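Glutathione S-transferase (Pseudomonas fluorescens, PDB 3M3M) probably catalyses the conjugation of glutathione to electrophilic compounds and binds glutathione in a pocket that also holds a sodium ion. Local coordinates at residues A[109-114]-A[126-131]; A[18-23]-A[195-200]; A[50-55]-A[65-70]. All coordinates share one frame; numbering follows the deposited sequence.

Contact 1. Residues A[109-114]-A[126-131]; sequences AVARFI and EEYLKL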
loop_
_atom_site.group_PDB
_atom_site.type_symbol
_atom_site.label_atom_id
_atom_site.label_comp_id
_atom_site.label_asym_id
_atom_site.label_seq_id
_atom_site.Cartn_x
_atom_site.Cartn_y
_atom_site.Cartn_z
ATOM N N ALA A 109 7.817 0.661 -5.320
ATOM C CA ALA A 109 7.432 -0.746 -5.503
ATOM C C ALA A 109 8.251 -1.388 -6.635
ATOM O O ALA A 109 8.656 -2.543 -6.503
ATOM C CB ALA A 109 5.905 -0.906 -5.849
ATOM N N VAL A 110 8.459 -0.660 -7.739
ATOM C CA VAL A 110 9.161 -1.258 -8.874
ATOM C C VAL A 110 10.667 -1.429 -8.559
ATOM O O VAL A 110 11.279 -2.439 -8.957
ATOM C CB VAL A 110 8.874 -0.465 -10.193
ATOM C CG1 VAL A 110 9.556 -1.106 -11.437
ATOM C CG2 VAL A 110 7.356 -0.484 -10.462
ATOM N N ALA A 111 11.258 -0.472 -7.838
ATOM C CA ALA A 111 12.701 -0.673 -7.442
ATOM C C ALA A 111 12.811 -1.935 -6.589
ATOM O O ALA A 111 13.774 -2.735 -6.704
ATOM C CB ALA A 111 13.194 0.540 -6.640
ATOM N N ARG A 112 11.873 -2.077 -5.652
ATOM C CA ARG A 112 11.889 -3.291 -4.769
ATOM C C ARG A 112 11.695 -4.536 -5.646
ATOM O O ARG A 112 12.325 -5.566 -5.415
ATOM C CB ARG A 112 10.746 -3.149 -3.745
ATOM C CG ARG A 112 10.402 -4.532 -3.057
ATOM C CD ARG A 112 9.545 -4.212 -1.789
ATOM N NE ARG A 112 9.132 -5.459 -1.070
ATOM C CZ ARG A 112 8.047 -6.184 -1.339
ATOM N NH1 ARG A 112 7.257 -5.856 -2.374
ATOM N NH2 ARG A 112 7.659 -7.179 -0.522
ATOM N N PHE A 113 10.811 -4.486 -6.641
ATOM C CA PHE A 113 10.650 -5.676 -7.529
ATOM C C PHE A 113 11.959 -6.005 -8.238
ATOM O O PHE A 113 12.423 -7.148 -8.188
ATOM C CB PHE A 113 9.553 -5.477 -8.560
ATOM C CG PHE A 113 9.381 -6.662 -9.442
ATOM C CD1 PHE A 113 8.743 -7.791 -8.978
ATOM C CD2 PHE A 113 9.888 -6.631 -10.768
ATOM C CE1 PHE A 113 8.577 -8.889 -9.825
ATOM C CE2 PHE A 113 9.755 -7.762 -11.579
ATOM C CZ PHE A 113 9.123 -8.871 -11.098
ATOM N N ILE A 114 12.580 -4.989 -8.819
ATOM C CA ILE A 114 13.860 -5.178 -9.516
ATOM C C ILE A 114 14.915 -5.770 -8.606
ATOM O O ILE A 114 15.611 -6.739 -8.989
ATOM C CB ILE A 114 14.338 -3.836 -10.159
ATOM C CG1 ILE A 114 13.437 -3.517 -11.382
ATOM C CG2 ILE A 114 15.832 -3.913 -10.608
ATOM C CD1 ILE A 114 13.669 -1.974 -11.874
ATOM N N GLU A 126 20.094 0.943 -15.111
ATOM C CA GLU A 126 19.856 2.360 -15.442
ATOM C C GLU A 126 18.406 2.759 -15.006
ATOM O O GLU A 126 18.184 3.844 -14.431
ATOM C CB GLU A 126 20.052 2.562 -16.950
ATOM C CG GLU A 126 19.464 3.862 -17.543
ATOM C CD GLU A 126 20.104 4.240 -18.914
ATOM O OE1 GLU A 126 21.149 3.619 -19.289
ATOM O OE2 GLU A 126 19.579 5.181 -19.576
ATOM N N GLU A 127 17.444 1.928 -15.358
ATOM C CA GLU A 127 16.003 2.072 -14.964
ATOM C C GLU A 127 15.901 2.249 -13.471
ATOM O O GLU A 127 15.231 3.180 -12.990
ATOM C CB GLU A 127 15.203 0.841 -15.381
ATOM C CG GLU A 127 13.787 0.810 -14.878
ATOM C CD GLU A 127 13.036 -0.468 -15.234
ATOM O OE1 GLU A 127 13.631 -1.350 -15.876
ATOM O OE2 GLU A 127 11.850 -0.578 -14.835
ATOM N N TYR A 128 16.541 1.338 -12.747
ATOM C CA TYR A 128 16.567 1.314 -11.282
ATOM C C TYR A 128 17.113 2.596 -10.684
ATOM O O TYR A 128 16.571 3.135 -9.720
ATOM C CB TYR A 128 17.413 0.106 -10.840
ATOM C CG TYR A 128 17.704 -0.027 -9.393
ATOM C CD1 TYR A 128 16.838 -0.768 -8.537
ATOM C CD2 TYR A 128 18.852 0.548 -8.844
ATOM C CE1 TYR A 128 17.151 -0.913 -7.172
ATOM C CE2 TYR A 128 19.159 0.435 -7.504
ATOM C CZ TYR A 128 18.316 -0.315 -6.664
ATOM O OH TYR A 128 18.700 -0.495 -5.353
ATOM N N LEU A 129 18.196 3.105 -11.259
ATOM C CA LEU A 129 18.722 4.372 -10.740
ATOM C C LEU A 129 17.750 5.544 -10.962
ATOM O O LEU A 129 17.698 6.377 -10.095
ATOM C CB LEU A 129 20.099 4.718 -11.379
ATOM C CG LEU A 129 21.175 3.729 -10.838
ATOM C CD1 LEU A 129 22.453 4.015 -11.673
ATOM C CD2 LEU A 129 21.429 3.729 -9.305
ATOM N N LYS A 130 17.036 5.559 -12.077
ATOM C CA LYS A 130 16.004 6.604 -12.344
ATOM C C LYS A 130 14.850 6.457 -11.326
ATOM O O LYS A 130 14.349 7.470 -10.781
ATOM C CB LYS A 130 15.460 6.554 -13.755
ATOM C CG LYS A 130 16.564 6.887 -14.878
ATOM C CD LYS A 130 16.016 6.716 -16.310
ATOM C CE LYS A 130 16.834 7.559 -17.310
ATOM N NZ LYS A 130 18.266 7.128 -17.347
ATOM N N LEU A 131 14.445 5.206 -11.060
ATOM C CA LEU A 131 13.396 4.958 -10.018
ATOM C C LEU A 131 13.898 5.462 -8.683
ATOM O O LEU A 131 13.160 5.991 -7.888
ATOM C CB LEU A 131 13.081 3.457 -9.938
ATOM C CG LEU A 131 12.608 2.801 -11.227
ATOM C CD1 LEU A 131 12.407 1.272 -10.947
ATOM C CD2 LEU A 131 11.325 3.413 -11.832
#
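Ile114 meets Leu131, Glu127 and Tyr128 where two helices of the all-helical C-terminal domain of a glutathione transferase pack as an antiparallel pair. The evidence for that pairing is an angle of 146° between the N-to-C directions of the two segments and an axis separation of 9.4 Å. No hydrogen bond joins them, so the contact rests on apolar surfaces. From CB, which points toward helix segment 126-131, the Ile114 side chain splits. CG2 lies anti to the backbone N and touches Tyr128 CD1 at 3.9 Å. The other branch runs through CG1, anti to the carbonyl carbon, and with chi2 at 167° CD1 is extended from CB and meets Leu131 CD1 at 3.6 Å. The same Ile114 CD1 rests against the carboxylate of Glu127, 3.7 Å from CD. That carboxylate has its charge partner in Arg124, so the methyl group packs beside an ion pair. Leu131 CD1 is shared: Val110 CG1 approaches it at 3.7 Å, which makes this one methyl the meeting point of both branched side chains from segment 109-114. Tyr128, whose hydroxyl is hydrogen-bonded to Gln115, passes beside the small Ala111. There the carbonyl oxygen Ala111 O sits in the plane of the ring at its edge, 3.9 Å from Tyr128 CE1.

Contact 2. Residues A[18-23]-A[195-200]; sequences IKLMLN and PRHVPM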
loop_
_atom_site.group_PDB
_atom_site.type_symbol
_atom_site.label_atom_id
_atom_site.label_comp_id
_atom_site.label_asym_id
_atom_site.label_seq_id
_atom_site.Cartn_x
_atom_site.Cartn_y
_atom_site.Cartn_z
ATOM N N ILE A 18 -4.533 -4.139 2.388
ATOM C CA ILE A 18 -5.852 -4.707 2.685
ATOM C C ILE A 18 -5.754 -5.680 3.897
ATOM O O ILE A 18 -6.633 -5.654 4.794
ATOM C CB ILE A 18 -6.399 -5.404 1.457
ATOM C CG1 ILE A 18 -6.341 -4.445 0.203
ATOM C CG2 ILE A 18 -7.848 -5.814 1.718
ATOM C CD1 ILE A 18 -6.835 -2.990 0.472
ATOM N N LYS A 19 -4.692 -6.458 3.953
ATOM C CA LYS A 19 -4.462 -7.319 5.181
ATOM C C LYS A 19 -4.448 -6.392 6.406
ATOM O O LYS A 19 -5.093 -6.663 7.442
ATOM C CB LYS A 19 -3.104 -8.048 5.053
ATOM C CG LYS A 19 -2.838 -8.910 6.340
ATOM C CD LYS A 19 -1.382 -9.404 6.370
ATOM C CE LYS A 19 -1.138 -10.159 7.742
ATOM N NZ LYS A 19 0.276 -10.743 7.741
ATOM N N LEU A 20 -3.632 -5.331 6.325
ATOM C CA LEU A 20 -3.548 -4.414 7.493
ATOM C C LEU A 20 -4.899 -3.787 7.858
ATOM O O LEU A 20 -5.330 -3.810 9.031
ATOM C CB LEU A 20 -2.543 -3.272 7.141
ATOM C CG LEU A 20 -2.274 -2.247 8.281
ATOM C CD1 LEU A 20 -1.971 -2.958 9.746
ATOM C CD2 LEU A 20 -1.040 -1.382 7.824
HETATM N N MSE A 21 -5.600 -3.261 6.832
HETATM C CA MSE A 21 -6.934 -2.649 7.123
HETATM C C MSE A 21 -7.964 -3.628 7.734
HETATM O O MSE A 21 -8.616 -3.275 8.733
HETATM C CB MSE A 21 -7.477 -2.094 5.828
HETATM C CG MSE A 21 -8.850 -1.407 5.904
HETATM SE SE MSE A 21 -8.627 0.456 6.598
HETATM C CE MSE A 21 -8.515 0.180 8.554
ATOM N N LEU A 22 -8.038 -4.839 7.184
ATOM C CA LEU A 22 -8.952 -5.829 7.735
ATOM C C LEU A 22 -8.632 -6.133 9.213
ATOM O O LEU A 22 -9.580 -6.217 10.069
ATOM C CB LEU A 22 -8.971 -7.106 6.856
ATOM C CG LEU A 22 -9.620 -6.881 5.459
ATOM C CD1 LEU A 22 -9.144 -8.054 4.594
ATOM C CD2 LEU A 22 -11.151 -6.857 5.624
ATOM N N ASN A 23 -7.353 -6.327 9.514
ATOM C CA ASN A 23 -6.961 -6.606 10.932
ATOM C C ASN A 23 -7.172 -5.404 11.854
ATOM O O ASN A 23 -7.641 -5.554 12.974
ATOM C CB ASN A 23 -5.508 -7.154 11.014
ATOM C CG ASN A 23 -5.458 -8.579 10.527
ATOM O OD1 ASN A 23 -5.663 -9.514 11.347
ATOM N ND2 ASN A 23 -5.312 -8.793 9.232
ATOM N N PRO A 195 -2.257 -0.719 18.475
ATOM C CA PRO A 195 -2.351 -2.005 19.158
ATOM C C PRO A 195 -2.846 -3.166 18.264
ATOM O O PRO A 195 -2.574 -4.344 18.601
ATOM C CB PRO A 195 -3.288 -1.695 20.322
ATOM C CG PRO A 195 -4.107 -0.459 19.853
ATOM C CD PRO A 195 -3.074 0.359 19.081
ATOM N N ARG A 196 -3.494 -2.865 17.130
ATOM C CA ARG A 196 -4.017 -3.915 16.250
ATOM C C ARG A 196 -3.166 -4.028 14.993
ATOM O O ARG A 196 -3.564 -4.805 14.077
ATOM C CB ARG A 196 -5.478 -3.641 15.879
ATOM C CG ARG A 196 -6.430 -3.641 17.082
ATOM C CD ARG A 196 -7.869 -3.664 16.608
ATOM N NE ARG A 196 -8.129 -4.869 15.762
ATOM C CZ ARG A 196 -8.521 -6.055 16.224
ATOM N NH1 ARG A 196 -8.811 -6.177 17.555
ATOM N NH2 ARG A 196 -8.660 -7.085 15.415
ATOM N N HIS A 197 -1.993 -3.378 15.022
ATOM C CA HIS A 197 -1.092 -3.417 13.816
ATOM C C HIS A 197 -0.763 -4.908 13.516
ATOM O O HIS A 197 -0.564 -5.742 14.494
ATOM C CB HIS A 197 0.181 -2.655 14.042
ATOM C CG HIS A 197 1.087 -2.678 12.816
ATOM N ND1 HIS A 197 0.754 -1.977 11.682
ATOM C CD2 HIS A 197 2.271 -3.288 12.561
ATOM C CE1 HIS A 197 1.710 -2.136 10.761
ATOM N NE2 HIS A 197 2.632 -2.957 11.260
ATOM N N VAL A 198 -0.657 -5.273 12.226
ATOM C CA VAL A 198 -0.070 -6.620 11.835
ATOM C C VAL A 198 0.979 -6.359 10.798
ATOM O O VAL A 198 0.836 -5.378 9.983
ATOM C CB VAL A 198 -1.180 -7.583 11.252
ATOM C CG1 VAL A 198 -2.275 -7.937 12.330
ATOM C CG2 VAL A 198 -1.932 -6.998 9.953
ATOM N N PRO A 199 2.060 -7.162 10.793
ATOM C CA PRO A 199 3.115 -7.078 9.819
ATOM C C PRO A 199 2.702 -7.687 8.492
ATOM O O PRO A 199 1.663 -8.350 8.370
ATOM C CB PRO A 199 4.274 -7.915 10.419
ATOM C CG PRO A 199 3.524 -9.023 11.170
ATOM C CD PRO A 199 2.232 -8.306 11.694
HETATM N N MSE A 200 3.510 -7.379 7.455
HETATM C CA MSE A 200 3.217 -7.871 6.122
HETATM C C MSE A 200 3.228 -9.385 6.097
HETATM O O MSE A 200 2.275 -10.024 5.623
HETATM C CB MSE A 200 4.332 -7.394 5.174
HETATM C CG MSE A 200 4.097 -7.939 3.827
HETATM SE SE MSE A 200 5.596 -7.109 2.638
HETATM C CE MSE A 200 4.464 -5.827 1.614
#
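Leu20 and Val198 bring their CA atoms to 6.0 Å, and Asn23 and Arg196 theirs to 6.6 Å, so the irregular segment 195-200 runs against the direction of helical segment 18-23. At one end Arg196 turns the NE edge of its guanidinium to Asn23 O, so that NE (2.9 Å) and NH2 (3.1 Å) share one acceptor. The oxygen is within 3° of the guanidinium plane, and both donors lie in its carbonyl plane. A bend at chi3 (59°) turns NE back to this oxygen. At the other end the extended Lys19 chain delivers NZ to two successive carbonyls, Pro199 O at 2.8 Å and Met200 O at 3.0 Å. The first bond is only moderately tilted from its carbonyl plane, whereas at Met200 (a selenomethionine) the donor stands above the plane; Asp202 supplies the matching charge. The helix concerned, 13-24, is the first of the thioredoxin-like N-terminal domain, and the tail that follows helix 182-192 returns to run alongside it, tying the chain's end to that domain. Between the two polar grips, Val198 spreads both methyls over Asn23, with CG1 3.6 Å from Asn23 CB. The Asn23 amide is held by a nearly straight bond (172°) from ND2 to Lys19 O, and Tyr29 OH is a second partner of ND2. Leu20 CD1 comes 3.5 Å from His197 ND1.

Contact 3. Residues A[50-55]-A[65-70]; sequences NPNGKI and CLWESN. With NA (sodium ion), chain C; GSH (glutathione), chain B.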
loop_
_atom_site.group_PDB
_atom_site.type_symbol
_atom_site.label_atom_id
_atom_site.label_comp_id
_atom_site.label_asym_id
_atom_site.label_seq_id
_atom_site.Cartn_x
_atom_site.Cartn_y
_atom_site.Cartn_z
ATOM N N ASN A 50 -11.346 -8.895 -11.769
ATOM C CA ASN A 50 -10.739 -7.583 -12.069
ATOM C C ASN A 50 -10.242 -7.619 -13.500
ATOM O O ASN A 50 -9.239 -8.203 -13.808
ATOM C CB ASN A 50 -9.535 -7.236 -11.086
ATOM C CG ASN A 50 -8.903 -5.907 -11.438
ATOM O OD1 ASN A 50 -9.378 -5.251 -12.368
ATOM N ND2 ASN A 50 -7.775 -5.535 -10.742
ATOM N N PRO A 51 -10.934 -6.919 -14.409
ATOM C CA PRO A 51 -10.570 -6.884 -15.828
ATOM C C PRO A 51 -9.240 -6.225 -16.043
ATOM O O PRO A 51 -8.597 -6.431 -17.084
ATOM C CB PRO A 51 -11.742 -6.124 -16.517
ATOM C CG PRO A 51 -12.326 -5.363 -15.383
ATOM C CD PRO A 51 -12.133 -6.152 -14.091
ATOM N N ASN A 52 -8.762 -5.468 -15.047
ATOM C CA ASN A 52 -7.459 -4.844 -15.175
ATOM C C ASN A 52 -6.348 -5.857 -14.826
ATOM O O ASN A 52 -5.180 -5.561 -15.071
ATOM C CB ASN A 52 -7.373 -3.597 -14.237
ATOM C CG ASN A 52 -6.210 -2.694 -14.571
ATOM O OD1 ASN A 52 -5.979 -2.401 -15.728
ATOM N ND2 ASN A 52 -5.509 -2.149 -13.524
ATOM N N GLY A 53 -6.694 -7.059 -14.324
ATOM C CA GLY A 53 -5.671 -8.126 -14.224
ATOM C C GLY A 53 -4.696 -7.915 -13.051
ATOM O O GLY A 53 -3.546 -8.369 -13.120
ATOM N N LYS A 54 -5.156 -7.230 -12.004
ATOM C CA LYS A 54 -4.289 -6.981 -10.807
ATOM C C LYS A 54 -4.877 -7.421 -9.508
ATOM O O LYS A 54 -6.107 -7.419 -9.326
ATOM C CB LYS A 54 -3.983 -5.471 -10.676
ATOM C CG LYS A 54 -3.038 -5.012 -11.947
ATOM C CD LYS A 54 -2.635 -3.582 -11.828
ATOM C CE LYS A 54 -1.975 -3.077 -13.174
ATOM N NZ LYS A 54 -0.997 -3.923 -13.879
ATOM N N ILE A 55 -3.995 -7.730 -8.557
ATOM C CA ILE A 55 -4.411 -7.931 -7.157
ATOM C C ILE A 55 -3.995 -6.612 -6.428
ATOM O O ILE A 55 -3.076 -5.906 -6.825
ATOM C CB ILE A 55 -3.712 -9.154 -6.532
ATOM C CG1 ILE A 55 -2.222 -9.117 -6.840
ATOM C CG2 ILE A 55 -4.527 -10.416 -7.080
ATOM C CD1 ILE A 55 -1.468 -10.332 -6.274
ATOM N N CYS A 65 -17.144 -7.782 -6.776
ATOM C CA CYS A 65 -15.682 -7.693 -6.631
ATOM C C CYS A 65 -15.260 -6.243 -6.781
ATOM O O CYS A 65 -15.661 -5.617 -7.764
ATOM C CB CYS A 65 -14.970 -8.485 -7.723
ATOM S SG CYS A 65 -15.080 -10.263 -7.364
ATOM N N LEU A 66 -14.504 -5.725 -5.793
ATOM C CA LEU A 66 -14.018 -4.330 -5.823
ATOM C C LEU A 66 -12.493 -4.476 -6.007
ATOM O O LEU A 66 -11.847 -5.335 -5.390
ATOM C CB LEU A 66 -14.292 -3.641 -4.466
ATOM C CG LEU A 66 -15.818 -3.669 -4.075
ATOM C CD1 LEU A 66 -15.924 -3.221 -2.642
ATOM C CD2 LEU A 66 -16.545 -2.746 -5.004
ATOM N N TRP A 67 -11.936 -3.640 -6.865
ATOM C CA TRP A 67 -10.514 -3.671 -7.055
ATOM C C TRP A 67 -9.967 -2.215 -6.941
ATOM O O TRP A 67 -10.769 -1.288 -6.711
ATOM C CB TRP A 67 -10.154 -4.368 -8.404
ATOM C CG TRP A 67 -11.025 -4.015 -9.591
ATOM C CD1 TRP A 67 -12.201 -4.650 -10.010
ATOM C CD2 TRP A 67 -10.713 -3.063 -10.625
ATOM N NE1 TRP A 67 -12.653 -4.078 -11.200
ATOM C CE2 TRP A 67 -11.769 -3.110 -11.574
ATOM C CE3 TRP A 67 -9.623 -2.194 -10.853
ATOM C CZ2 TRP A 67 -11.770 -2.317 -12.720
ATOM C CZ3 TRP A 67 -9.645 -1.354 -11.984
ATOM C CH2 TRP A 67 -10.739 -1.398 -12.865
ATOM N N GLU A 68 -8.644 -2.097 -7.068
ATOM C CA GLU A 68 -7.809 -0.982 -6.661
ATOM C C GLU A 68 -7.681 -0.966 -5.126
ATOM O O GLU A 68 -8.559 -0.693 -4.475
ATOM C CB GLU A 68 -8.313 0.336 -7.205
ATOM C CG GLU A 68 -8.114 0.476 -8.707
ATOM C CD GLU A 68 -6.673 0.484 -9.140
ATOM O OE1 GLU A 68 -5.875 1.085 -8.477
ATOM O OE2 GLU A 68 -6.452 -0.036 -10.185
ATOM N N SER A 69 -6.484 -1.246 -4.658
ATOM C CA SER A 69 -6.215 -1.306 -3.230
ATOM C C SER A 69 -6.662 -0.047 -2.542
ATOM O O SER A 69 -7.244 -0.143 -1.464
ATOM C CB SER A 69 -4.683 -1.511 -2.959
ATOM O OG SER A 69 -3.888 -0.441 -3.464
ATOM N N ASN A 70 -6.411 1.114 -3.132
ATOM C CA ASN A 70 -6.798 2.341 -2.401
ATOM C C ASN A 70 -8.328 2.561 -2.373
ATOM O O ASN A 70 -8.831 3.179 -1.426
ATOM C CB ASN A 70 -6.096 3.573 -2.941
ATOM C CG ASN A 70 -4.613 3.612 -2.574
ATOM O OD1 ASN A 70 -4.111 2.793 -1.820
ATOM N ND2 ASN A 70 -3.890 4.542 -3.185
HETATM NA NA NA C . -5.230 1.776 -5.752
HETATM N N1 GSH B . -3.313 0.400 -8.851
HETATM C CA1 GSH B . -3.422 -1.030 -8.360
HETATM C C1 GSH B . -3.762 -1.101 -6.868
HETATM O O11 GSH B . -4.487 -2.063 -6.482
HETATM O O12 GSH B . -3.258 -0.239 -6.097
HETATM C CB1 GSH B . -2.030 -1.675 -8.660
HETATM C CG1 GSH B . -2.109 -3.087 -8.172
HETATM C CD1 GSH B . -0.933 -3.919 -8.727
HETATM O OE1 GSH B . 0.036 -3.336 -9.537
HETATM N N2 GSH B . -0.820 -5.248 -8.432
HETATM C CA2 GSH B . 0.307 -6.022 -8.950
HETATM C C2 GSH B . -0.250 -6.979 -9.912
HETATM O O2 GSH B . -1.414 -7.546 -9.616
HETATM C CB2 GSH B . 0.933 -6.756 -7.735
HETATM S SG2 GSH B . 1.639 -5.521 -6.498
HETATM N N3 GSH B . 0.387 -7.243 -11.042
HETATM C CA3 GSH B . -0.182 -8.278 -11.922
HETATM C C3 GSH B . -0.086 -7.926 -13.396
HETATM O O31 GSH B . -0.164 -8.836 -14.277
HETATM O O32 GSH B . 0.026 -6.733 -13.725
HETATM O O HOH W 1 -6.300 -2.878 -10.473
#
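Asn50 lays its amide over the indole of Trp67, the two planes only 16° apart. OD1 stands over the centre of the ring system, 3.1 Å from Trp67 CD2, and Asn50 CB forms a CH-pi contact with the five-membered ring. With chi1 of 42°, Trp67 CG sits between the backbone N and carbonyl carbon, and from there the indole lies against the Asn50 amide. Pro51 CD lies 3.6 Å from Trp67 NE1, and Asn52 CB packs near CZ3. Two bonds fix the rotation of the Asn50 amide: OD1 accepts from Asn52 N at 2.8 Å, an Asx turn within the type I turn 50-53, and ND2 donates to Lys54 O at 2.9 Å. An alanine at Trp67 would probably leave the Asn50 amide without its flat support and open a gap between the turn and segment 65-70. A water joins the segments more indirectly, accepting from ND2 of both Asn50 and Asn52 and donating to Glu68 OE2. The other carboxylate oxygen, Glu68 OE1, faces the ligand: it accepts from glutathione N1 at 2.7 Å and binds the sodium ion at 2.9 Å. Ser69, the first helical residue, offers its N to glutathione O11 at 2.8 Å and its OG to O12, an oxygen that also binds the sodium. On segment 50-55, Ile55 N and O pair with glutathione O2 and N2, while Lys54 NZ reaches carboxylate oxygen O32. Backbone pairing just before Pro56, combined with carboxylate recognition at the start of helix 69-77, is characteristic of the glutathione site of the thioredoxin-fold domain.

Overall arrangement
Contact 2 closes the longest loop, and contacts 1 and 3 are both nested inside it, contact 3 closing before contact 1 opens. Contacts 1 and 2 have centres 27 Å apart, yet Arg112 NH2 touches Met200 SE at 3.8 Å, so the C-terminal tail reaches helix 87-117. Contact 2 also meets contact 3, 20 Å away between centres, where Ile18 CD1 packs 3.5 Å from Ser69 O, in a residue whose N and OG bind glutathione. Contacts 1 and 3 do not touch; their nearest atoms are about 10 Å apart. Contact 3 binds glutathione directly, whereas the side chains of Val110 and Met200 lie about 8 and 9 Å from it, respectively.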